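Local coordinates for 199aa long hypothetical Trp repressor binding protein (Sulfolobus tokodaii, PDB 2ZKI), which is of unknown function but probably binds FMN and acts as a flavin-dependent reductase of the flavodoxin-like, WrbA type, at residues L10-G15 with N84-L89; F112-S117 with T125-M130; I140-G145 with K185-V190; T154-G159 with E174-I179. All blocks are in the same frame, centred on the assembly; numbering follows the deposited sequence.

Interaction 1: L10-G15 with N84-L89; sequences LFYGYG and NMAGGL. With SO4 (sulfate ion), chain I.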
# COMPACT_ATOMS: atom_id res chain seq x y z
N LEU A 10 6.31 -3.23 -21.14
CA LEU A 10 7.40 -2.42 -20.64
C LEU A 10 8.00 -3.07 -19.40
O LEU A 10 7.27 -3.52 -18.52
CB LEU A 10 6.89 -1.01 -20.32
CG LEU A 10 7.85 0.05 -19.79
CD1 LEU A 10 8.94 0.34 -20.79
CD2 LEU A 10 7.08 1.32 -19.46
N PHE A 11 9.33 -3.11 -19.33
CA PHE A 11 10.01 -3.75 -18.20
C PHE A 11 11.42 -3.25 -17.94
O PHE A 11 12.11 -2.79 -18.85
CB PHE A 11 10.01 -5.28 -18.37
CG PHE A 11 10.96 -5.79 -19.42
CD1 PHE A 11 10.59 -5.85 -20.75
CD2 PHE A 11 12.24 -6.23 -19.06
CE1 PHE A 11 11.47 -6.33 -21.72
CE2 PHE A 11 13.13 -6.70 -20.03
CZ PHE A 11 12.74 -6.75 -21.36
N TYR A 12 11.83 -3.33 -16.67
CA TYR A 12 13.24 -3.22 -16.31
C TYR A 12 13.76 -4.63 -16.07
O TYR A 12 13.01 -5.51 -15.64
CB TYR A 12 13.41 -2.37 -15.04
CG TYR A 12 14.83 -2.34 -14.51
CD1 TYR A 12 15.73 -1.36 -14.92
CD2 TYR A 12 15.28 -3.30 -13.59
CE1 TYR A 12 17.04 -1.33 -14.45
CE2 TYR A 12 16.58 -3.28 -13.11
CZ TYR A 12 17.46 -2.30 -13.54
OH TYR A 12 18.75 -2.28 -13.05
N GLY A 13 15.04 -4.87 -16.37
CA GLY A 13 15.67 -6.12 -15.98
C GLY A 13 16.45 -6.87 -17.05
O GLY A 13 16.42 -6.52 -18.23
N TYR A 14 17.13 -7.93 -16.61
CA TYR A 14 18.05 -8.68 -17.45
C TYR A 14 17.91 -10.20 -17.27
O TYR A 14 18.50 -10.98 -18.02
CB TYR A 14 19.50 -8.25 -17.15
CG TYR A 14 19.73 -6.76 -17.21
CD1 TYR A 14 20.01 -6.12 -18.42
CD2 TYR A 14 19.67 -5.98 -16.06
CE1 TYR A 14 20.21 -4.75 -18.48
CE2 TYR A 14 19.88 -4.60 -16.11
CZ TYR A 14 20.15 -3.99 -17.33
OH TYR A 14 20.36 -2.63 -17.39
N GLY A 15 17.12 -10.61 -16.27
CA GLY A 15 16.99 -12.02 -15.92
C GLY A 15 15.67 -12.67 -16.31
O GLY A 15 15.25 -12.60 -17.47
N ASN A 84 9.35 -2.22 -3.95
CA ASN A 84 9.09 -1.24 -5.00
C ASN A 84 9.71 -1.68 -6.31
O ASN A 84 10.44 -2.68 -6.36
CB ASN A 84 9.63 0.13 -4.59
CG ASN A 84 8.65 0.94 -3.76
OD1 ASN A 84 8.45 2.13 -4.01
ND2 ASN A 84 8.04 0.30 -2.77
N MET A 85 9.42 -0.94 -7.38
CA MET A 85 10.04 -1.16 -8.68
C MET A 85 11.51 -0.71 -8.66
O MET A 85 11.94 -0.02 -7.73
CB MET A 85 9.27 -0.40 -9.78
CG MET A 85 9.42 1.12 -9.73
SD MET A 85 8.45 1.98 -10.99
CE MET A 85 6.86 2.11 -10.18
N ALA A 86 12.26 -1.12 -9.67
CA ALA A 86 13.67 -0.72 -9.80
C ALA A 86 13.82 0.76 -10.14
O ALA A 86 12.90 1.38 -10.68
CB ALA A 86 14.35 -1.58 -10.84
N GLY A 87 14.99 1.31 -9.82
CA GLY A 87 15.29 2.72 -10.06
C GLY A 87 15.25 3.11 -11.53
O GLY A 87 14.89 4.24 -11.86
N GLY A 88 15.60 2.17 -12.40
CA GLY A 88 15.56 2.37 -13.85
C GLY A 88 14.17 2.61 -14.41
O GLY A 88 13.98 3.50 -15.24
N LEU A 89 13.20 1.82 -13.95
CA LEU A 89 11.82 1.98 -14.37
C LEU A 89 11.19 3.21 -13.73
O LEU A 89 10.42 3.92 -14.38
CB LEU A 89 10.99 0.72 -14.03
CG LEU A 89 9.51 0.71 -14.46
CD1 LEU A 89 9.36 0.72 -15.98
CD2 LEU A 89 8.77 -0.47 -13.85
S SO4 I . 17.40 -8.84 -12.99
O1 SO4 I . 18.15 -10.05 -13.32
O2 SO4 I . 15.97 -9.08 -13.20
O3 SO4 I . 17.65 -8.49 -11.59
O4 SO4 I . 17.83 -7.75 -13.85

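Interaction 2: F112-S117 with T125-M130; sequences FFTEAS and TTILTM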
# COMPACT_ATOMS: atom_id res chain seq x y z
N PHE A 112 0.31 -5.23 -14.08
CA PHE A 112 1.65 -5.26 -13.49
C PHE A 112 2.16 -6.67 -13.24
O PHE A 112 1.39 -7.57 -12.90
CB PHE A 112 1.68 -4.46 -12.19
CG PHE A 112 1.26 -3.03 -12.33
CD1 PHE A 112 -0.02 -2.63 -11.95
CD2 PHE A 112 2.13 -2.08 -12.84
CE1 PHE A 112 -0.42 -1.31 -12.08
CE2 PHE A 112 1.75 -0.75 -12.98
CZ PHE A 112 0.47 -0.36 -12.60
N PHE A 113 3.47 -6.84 -13.42
CA PHE A 113 4.14 -8.10 -13.15
C PHE A 113 5.52 -7.87 -12.51
O PHE A 113 6.15 -6.83 -12.72
CB PHE A 113 4.24 -8.96 -14.41
CG PHE A 113 5.05 -8.35 -15.53
CD1 PHE A 113 4.49 -7.39 -16.37
CD2 PHE A 113 6.36 -8.77 -15.77
CE1 PHE A 113 5.23 -6.84 -17.41
CE2 PHE A 113 7.11 -8.22 -16.81
CZ PHE A 113 6.54 -7.26 -17.64
N THR A 114 5.97 -8.84 -11.73
CA THR A 114 7.20 -8.70 -10.96
C THR A 114 7.89 -10.05 -10.74
O THR A 114 7.45 -11.08 -11.26
CB THR A 114 6.94 -7.96 -9.61
OG1 THR A 114 8.19 -7.60 -9.01
CG2 THR A 114 6.12 -8.81 -8.63
N GLU A 115 8.98 -10.03 -9.98
CA GLU A 115 9.79 -11.22 -9.71
C GLU A 115 10.53 -11.02 -8.39
O GLU A 115 11.00 -9.92 -8.10
CB GLU A 115 10.79 -11.45 -10.86
CG GLU A 115 11.77 -12.61 -10.68
CD GLU A 115 13.07 -12.20 -10.01
OE1 GLU A 115 13.59 -11.10 -10.31
OE2 GLU A 115 13.59 -12.99 -9.18
N ALA A 116 10.61 -12.09 -7.60
CA ALA A 116 11.35 -12.07 -6.34
C ALA A 116 12.06 -13.40 -6.10
O ALA A 116 11.56 -14.46 -6.50
CB ALA A 116 10.42 -11.74 -5.18
N SER A 117 13.21 -13.34 -5.44
CA SER A 117 14.01 -14.53 -5.16
C SER A 117 13.40 -15.39 -4.03
O SER A 117 13.37 -16.62 -4.14
CB SER A 117 15.46 -14.15 -4.85
OG SER A 117 15.52 -13.15 -3.84
N THR A 125 3.50 -7.02 -3.01
CA THR A 125 3.62 -5.61 -2.59
C THR A 125 4.17 -4.72 -3.70
O THR A 125 3.74 -3.57 -3.84
CB THR A 125 4.49 -5.43 -1.32
OG1 THR A 125 5.61 -6.32 -1.37
CG2 THR A 125 3.68 -5.69 -0.07
N THR A 126 5.11 -5.25 -4.47
CA THR A 126 5.71 -4.53 -5.59
C THR A 126 4.64 -4.06 -6.57
O THR A 126 4.68 -2.93 -7.05
CB THR A 126 6.75 -5.39 -6.34
OG1 THR A 126 7.60 -6.04 -5.40
CG2 THR A 126 7.60 -4.54 -7.26
N ILE A 127 3.66 -4.93 -6.83
CA ILE A 127 2.54 -4.61 -7.72
C ILE A 127 1.62 -3.56 -7.10
O ILE A 127 1.17 -2.65 -7.79
CB ILE A 127 1.76 -5.89 -8.12
CG1 ILE A 127 2.62 -6.74 -9.06
CG2 ILE A 127 0.44 -5.54 -8.79
CD1 ILE A 127 2.29 -8.21 -9.07
N LEU A 128 1.37 -3.66 -5.79
CA LEU A 128 0.53 -2.69 -5.09
C LEU A 128 1.18 -1.30 -5.04
O LEU A 128 0.49 -0.29 -5.13
CB LEU A 128 0.19 -3.18 -3.67
CG LEU A 128 -0.81 -2.34 -2.86
CD1 LEU A 128 -2.24 -2.57 -3.34
CD2 LEU A 128 -0.68 -2.64 -1.38
N THR A 129 2.50 -1.27 -4.89
CA THR A 129 3.24 -0.00 -4.86
C THR A 129 3.31 0.62 -6.26
O THR A 129 3.10 1.83 -6.41
CB THR A 129 4.66 -0.16 -4.26
OG1 THR A 129 5.38 -1.15 -5.00
CG2 THR A 129 4.59 -0.56 -2.79
N MET A 130 3.59 -0.20 -7.27
CA MET A 130 3.64 0.25 -8.66
C MET A 130 2.33 0.85 -9.14
O MET A 130 2.32 1.71 -10.02
CB MET A 130 4.02 -0.91 -9.59
CG MET A 130 5.49 -1.28 -9.57
SD MET A 130 5.80 -2.82 -10.46
CE MET A 130 5.81 -2.25 -12.16

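Interaction 3: I140-G145 with K185-V190; sequences IIVPIG and KRITEV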
# COMPACT_ATOMS: atom_id res chain seq x y z
N ILE A 140 -6.63 2.75 -15.73
CA ILE A 140 -7.37 1.68 -15.05
C ILE A 140 -6.53 0.41 -14.86
O ILE A 140 -5.88 -0.06 -15.79
CB ILE A 140 -8.73 1.36 -15.73
CG1 ILE A 140 -8.56 1.08 -17.22
CG2 ILE A 140 -9.71 2.52 -15.51
CD1 ILE A 140 -9.78 0.44 -17.88
N ILE A 141 -6.54 -0.12 -13.64
CA ILE A 141 -5.70 -1.27 -13.26
C ILE A 141 -6.38 -2.60 -13.61
O ILE A 141 -7.54 -2.81 -13.27
CB ILE A 141 -5.35 -1.25 -11.75
CG1 ILE A 141 -4.67 0.07 -11.38
CG2 ILE A 141 -4.47 -2.43 -11.37
CD1 ILE A 141 -4.83 0.46 -9.93
N VAL A 142 -5.64 -3.48 -14.27
CA VAL A 142 -6.15 -4.81 -14.61
C VAL A 142 -5.39 -5.91 -13.85
O VAL A 142 -4.27 -6.28 -14.21
CB VAL A 142 -6.08 -5.08 -16.15
CG1 VAL A 142 -6.55 -6.49 -16.48
CG2 VAL A 142 -6.90 -4.05 -16.91
N PRO A 143 -6.00 -6.42 -12.76
CA PRO A 143 -5.46 -7.60 -12.09
C PRO A 143 -5.84 -8.86 -12.85
O PRO A 143 -6.76 -8.83 -13.67
CB PRO A 143 -6.16 -7.58 -10.72
CG PRO A 143 -6.95 -6.30 -10.67
CD PRO A 143 -7.20 -5.91 -12.08
N ILE A 144 -5.15 -9.97 -12.58
CA ILE A 144 -5.52 -11.25 -13.19
C ILE A 144 -6.43 -12.09 -12.29
O ILE A 144 -7.21 -12.91 -12.78
CB ILE A 144 -4.30 -12.08 -13.66
CG1 ILE A 144 -3.23 -12.16 -12.57
CG2 ILE A 144 -3.75 -11.50 -14.94
CD1 ILE A 144 -2.10 -13.11 -12.91
N GLY A 145 -6.33 -11.86 -10.98
CA GLY A 145 -7.19 -12.53 -10.01
C GLY A 145 -7.00 -14.03 -10.03
O GLY A 145 -5.89 -14.52 -9.86
N LYS A 185 -3.41 -11.99 -22.18
CA LYS A 185 -4.76 -12.18 -22.68
C LYS A 185 -5.73 -11.25 -21.94
O LYS A 185 -6.62 -10.66 -22.55
CB LYS A 185 -5.20 -13.64 -22.52
CG LYS A 185 -6.55 -13.95 -23.14
CD LYS A 185 -6.99 -15.38 -22.83
CE LYS A 185 -8.31 -15.69 -23.52
NZ LYS A 185 -8.77 -17.08 -23.25
N ARG A 186 -5.52 -11.12 -20.64
CA ARG A 186 -6.39 -10.33 -19.78
C ARG A 186 -6.30 -8.82 -20.07
O ARG A 186 -7.32 -8.13 -20.07
CB ARG A 186 -6.07 -10.64 -18.31
CG ARG A 186 -7.12 -10.20 -17.29
CD ARG A 186 -8.38 -11.06 -17.32
NE ARG A 186 -9.40 -10.50 -18.20
CZ ARG A 186 -10.23 -9.50 -17.88
NH1 ARG A 186 -10.17 -8.93 -16.68
NH2 ARG A 186 -11.12 -9.07 -18.76
N ILE A 187 -5.09 -8.32 -20.33
CA ILE A 187 -4.90 -6.89 -20.63
C ILE A 187 -5.43 -6.51 -22.02
O ILE A 187 -5.94 -5.41 -22.21
CB ILE A 187 -3.42 -6.42 -20.44
CG1 ILE A 187 -3.28 -4.90 -20.60
CG2 ILE A 187 -2.46 -7.14 -21.40
CD1 ILE A 187 -3.90 -4.09 -19.48
N THR A 188 -5.31 -7.44 -22.97
CA THR A 188 -5.79 -7.23 -24.33
C THR A 188 -7.31 -7.08 -24.37
O THR A 188 -7.84 -6.21 -25.07
CB THR A 188 -5.34 -8.37 -25.27
OG1 THR A 188 -3.91 -8.47 -25.24
CG2 THR A 188 -5.79 -8.12 -26.70
N GLU A 189 -8.00 -7.92 -23.60
CA GLU A 189 -9.47 -7.90 -23.52
C GLU A 189 -10.02 -6.57 -23.04
O GLU A 189 -11.01 -6.07 -23.57
CB GLU A 189 -9.98 -9.04 -22.63
CG GLU A 189 -9.91 -10.42 -23.28
CD GLU A 189 -10.54 -11.50 -22.43
OE1 GLU A 189 -10.19 -11.63 -21.24
OE2 GLU A 189 -11.40 -12.24 -22.97
N VAL A 190 -9.36 -5.99 -22.03
CA VAL A 190 -9.77 -4.70 -21.48
C VAL A 190 -9.39 -3.57 -22.44
O VAL A 190 -10.12 -2.59 -22.57
CB VAL A 190 -9.14 -4.46 -20.09
CG1 VAL A 190 -9.75 -3.23 -19.42
CG2 VAL A 190 -9.32 -5.69 -19.20
O HOH W 1 -9.29 -9.16 -14.13

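Interaction 4: T154-G159 with E174-I179; sequences TTTGGG and EMERKI. With SO4 (sulfate ion), chain L; SO4 (sulfate ion), chain K.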
# COMPACT_ATOMS: atom_id res chain seq x y z
N THR A 154 -0.66 -22.94 -8.53
CA THR A 154 0.76 -22.56 -8.49
C THR A 154 1.34 -22.54 -7.07
O THR A 154 0.72 -22.03 -6.14
CB THR A 154 1.05 -21.22 -9.22
OG1 THR A 154 2.45 -20.91 -9.14
CG2 THR A 154 0.25 -20.07 -8.60
N THR A 155 2.52 -23.13 -6.93
CA THR A 155 3.26 -23.14 -5.67
C THR A 155 4.55 -22.34 -5.81
O THR A 155 5.28 -22.14 -4.84
CB THR A 155 3.59 -24.58 -5.19
OG1 THR A 155 4.44 -25.21 -6.14
CG2 THR A 155 2.31 -25.40 -5.01
N THR A 156 4.82 -21.90 -7.04
CA THR A 156 6.04 -21.16 -7.35
C THR A 156 5.76 -19.66 -7.52
O THR A 156 5.73 -18.92 -6.54
CB THR A 156 6.77 -21.74 -8.58
OG1 THR A 156 5.82 -22.01 -9.61
CG2 THR A 156 7.49 -23.03 -8.21
N GLY A 157 5.55 -19.23 -8.77
CA GLY A 157 5.28 -17.83 -9.07
C GLY A 157 3.87 -17.61 -9.59
O GLY A 157 3.23 -18.55 -10.07
N GLY A 158 3.39 -16.38 -9.49
CA GLY A 158 2.05 -16.03 -9.95
C GLY A 158 1.06 -15.85 -8.82
O GLY A 158 1.18 -16.48 -7.77
N GLY A 159 0.08 -14.99 -9.05
CA GLY A 159 -0.94 -14.68 -8.05
C GLY A 159 -1.96 -13.69 -8.57
O GLY A 159 -1.87 -13.26 -9.72
N GLU A 174 6.29 -24.33 -16.02
CA GLU A 174 5.05 -24.41 -16.79
C GLU A 174 3.92 -23.54 -16.24
O GLU A 174 3.25 -22.83 -17.00
CB GLU A 174 4.58 -25.87 -16.90
CG GLU A 174 3.43 -26.10 -17.88
CD GLU A 174 2.66 -27.38 -17.60
OE1 GLU A 174 2.13 -27.97 -18.57
OE2 GLU A 174 2.59 -27.80 -16.43
N MET A 175 3.72 -23.60 -14.92
CA MET A 175 2.69 -22.82 -14.24
C MET A 175 2.82 -21.33 -14.51
O MET A 175 1.83 -20.65 -14.78
CB MET A 175 2.75 -23.07 -12.73
CG MET A 175 2.29 -24.45 -12.29
SD MET A 175 0.49 -24.58 -12.22
CE MET A 175 0.29 -26.36 -12.21
N GLU A 176 4.05 -20.83 -14.46
CA GLU A 176 4.34 -19.41 -14.59
C GLU A 176 4.10 -18.87 -16.00
O GLU A 176 3.57 -17.77 -16.16
CB GLU A 176 5.78 -19.12 -14.14
CG GLU A 176 6.02 -19.40 -12.66
CD GLU A 176 7.48 -19.28 -12.26
OE1 GLU A 176 8.36 -19.40 -13.13
OE2 GLU A 176 7.75 -19.07 -11.06
N ARG A 177 4.46 -19.66 -17.01
CA ARG A 177 4.25 -19.29 -18.42
C ARG A 177 2.76 -19.22 -18.75
O ARG A 177 2.32 -18.33 -19.50
CB ARG A 177 4.93 -20.27 -19.36
CG ARG A 177 6.42 -20.48 -19.13
CD ARG A 177 7.03 -21.29 -20.26
NE ARG A 177 7.91 -22.33 -19.76
CZ ARG A 177 7.57 -23.62 -19.64
NH1 ARG A 177 6.36 -24.03 -20.00
NH2 ARG A 177 8.45 -24.50 -19.17
N LYS A 178 1.99 -20.16 -18.21
CA LYS A 178 0.54 -20.20 -18.37
C LYS A 178 -0.11 -18.96 -17.77
O LYS A 178 -1.04 -18.40 -18.34
CB LYS A 178 -0.04 -21.45 -17.70
CG LYS A 178 0.19 -22.77 -18.44
CD LYS A 178 -1.00 -23.12 -19.34
CE LYS A 178 -1.16 -24.63 -19.50
NZ LYS A 178 0.01 -25.29 -20.15
N ILE A 179 0.40 -18.55 -16.61
CA ILE A 179 -0.11 -17.39 -15.88
C ILE A 179 0.28 -16.07 -16.56
O ILE A 179 -0.51 -15.13 -16.61
CB ILE A 179 0.33 -17.41 -14.39
CG1 ILE A 179 -0.40 -18.55 -13.65
CG2 ILE A 179 0.05 -16.07 -13.71
CD1 ILE A 179 0.25 -18.94 -12.34
S SO4 L . 8.59 -27.06 -16.53
O1 SO4 L . 7.79 -27.43 -17.69
O2 SO4 L . 9.46 -28.18 -16.17
O3 SO4 L . 9.42 -25.91 -16.86
O4 SO4 L . 7.72 -26.73 -15.41
S SO4 K . 4.05 -24.07 -22.38
O1 SO4 K . 3.49 -24.27 -23.72
O2 SO4 K . 5.00 -25.14 -22.10
O3 SO4 K . 4.74 -22.78 -22.33
O4 SO4 K . 2.97 -24.10 -21.40

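Interaction 1: L10-G15 with N84-L89
A86 meets Y12 first: its CB sits over one face of the ring, 3.7 Å from the ring centroid and 26° off the normal, a CH-pi contact. The methyl is shifted toward one rim, so the nearest ring atom is Y12 CD2, 3.4 Å from A86 CB. A86 is also the N-cap residue of helix 87-94, whose G87 N is hydrogen-bonded to D94 OD1 of the second subunit. G88 comes next and brings its CA to 3.9 Å from Y12 CD1; a side chain at G88 would run into the ring. With L89 the contact moves inward, its CB lying 4.1 Å from Y12 CB. Further in, L89 CD1 reaches 4.2 Å from L10 CG. With Y12 CG anti to the backbone N (chi1 174°), the side chain leaves the loop on the side of A86 and L89; its OH is hydrogen-bonded to E42. An alanine at Y12 would probably open a gap beside A86 and G88 and leave E42 without this hydroxyl partner. Beyond the strand, Y14 N donates to sulfate O4 at 2.9 Å. In flavodoxin-like proteins this loop after the first strand usually holds the FMN phosphate, and the sulfate may mimic it. The chemistry is thus divided: apolar packing joins loop and helix, while backbone N-H of the same loop can face an anion.

Interaction 2: F112-S117 with T125-M130
F112 packs against I127 and M130, and its side chain can be followed outward from the strand. CB lies 3.8 Å from I127 CG2, with I127 CG1 only slightly farther. CG, anti to the carbonyl carbon and beside the backbone N (chi1 -57°), starts the ring on its way to M130. Next, CD2 comes to 3.7 Å from M130 CE, and M130 CB lies over one face of the ring. CE2 and CZ, at the tip, pass near the backbone of M130, with F112 CZ 3.8 Å from M130 O. The bent methionine chain slides past the ring in the opposite direction, leaving SD 5.4 Å from the F112 ring centroid and 53° off its normal, an oblique Met-aromatic contact. Two residues along the strand, T114 CG2 touches I127 CD1 at 3.9 Å. T114 OG1 lies 3.6 Å from T126 CG2, but its hydrogen bond goes to S78 O on the adjacent strand; T126 OG1 is held by G122 O. Strand and helix run roughly antiparallel, at 140° with axes 7.9 Å apart, as expected in a beta-alpha-beta unit. Strand 109-115 lies between strands 73-79 and 140-141, with helix 125-130 over one side of the sheet, while F113 turns away onto helix 16-31.

Interaction 3: I140-G145 with K185-V190
The guanidinium of R186 bridges to P143 through a water held in the plane at its edge. R186 NH1 donates to this water at 2.7 Å, and the water in turn donates to P143 O at 2.6 Å. E189 OE1 also lies at the edge and in the plane; it takes a nearly straight but weak bond from R186 NE, 3.3 Å long at 167°, within a salt bridge one turn along the helix. V142 CG1 approaches the group obliquely. The aliphatic part of the arginine packs too: R186 CG is 3.8 Å from V142 CG1, and R186 CB touches I144 CG2. V142 is the centre of the apolar contact. Its CG2, anti to the carbonyl carbon, meets V190 CG2 at 3.7 Å and I187 CD1 at 4.0 Å. I140 continues the row, its CD1 lying 4.0 Å from V190 CG1. Outside the two segments, V142 O bonds to T111 OG1, while the fourth subunit takes backbone hydrogen bonds with I141 and bonds I144 O through its Y106 OH. A C-terminal helix laid on the outermost strand of the chain's five-stranded parallel sheet of order 2-1-3-4-5, as here with 140-141 and 174-195, is typical of the flavodoxin-like fold.

Interaction 4: T154-G159 with E174-I179
The carboxylate of E176, which reaches T156 and G157, is gripped through OE1 by H165 ND1 and D173 N, while OE2 accepts from L166 N. OE2 also lies 3.2 Å from G157 N, but the angle there is too poor for a hydrogen bond. The chain of E176 is extended beyond CG, crosses T156 at about a right angle and brings OE2 to 3.8 Å from T156 CB; T156 OG1 bonds to D173. The 154-159 loop is held within itself by T154 OG1, which donates to G157 O at 2.7 Å from 38° above the carbonyl plane. T154 OG1 in turn accepts a weak bond from T156 N, in the pattern of an ST turn. This glycine-rich loop follows helix 150-153 and lies along the first turns of helix 174-195, the last helix of the flavodoxin-like fold. I179 CD1 packs 3.9 Å from T154 CG2 and 3.8 Å from G157 O, and a side chain on G158 would collide with it. On the helix's outer side, R177 NH2 gives a weak bond to a sulfate that E174 N also binds, at 2.9 Å. An alanine at R177 would probably leave that sulfate to E174 N and deprive a second sulfate, near NH1, of the guanidinium. G158 O is hydrogen-bonded to H120 of the third subunit.

In the fold
Interactions 1 and 2 lie deepest and touch each other, with L89 and M85 against M130; both pack helices on the parallel sheet, almost wholly through apolar groups. Interaction 3 meets interaction 2 where F112 touches I141 on the neighbouring strand, and it adds a hydrated, charged margin at R186 to an aliphatic centre. Interactions 3 and 4 share helix 174-195 and join where I144 packs on I179. Farthest from the chain centre, interaction 4 sets a loop rather than a strand against its helix; its polar groups bond mainly within the loop or to residues outside the two segments, while I179 packs against it. Sulfates bind at interactions 1 and 4, whereas subunit neighbours border all four contacts.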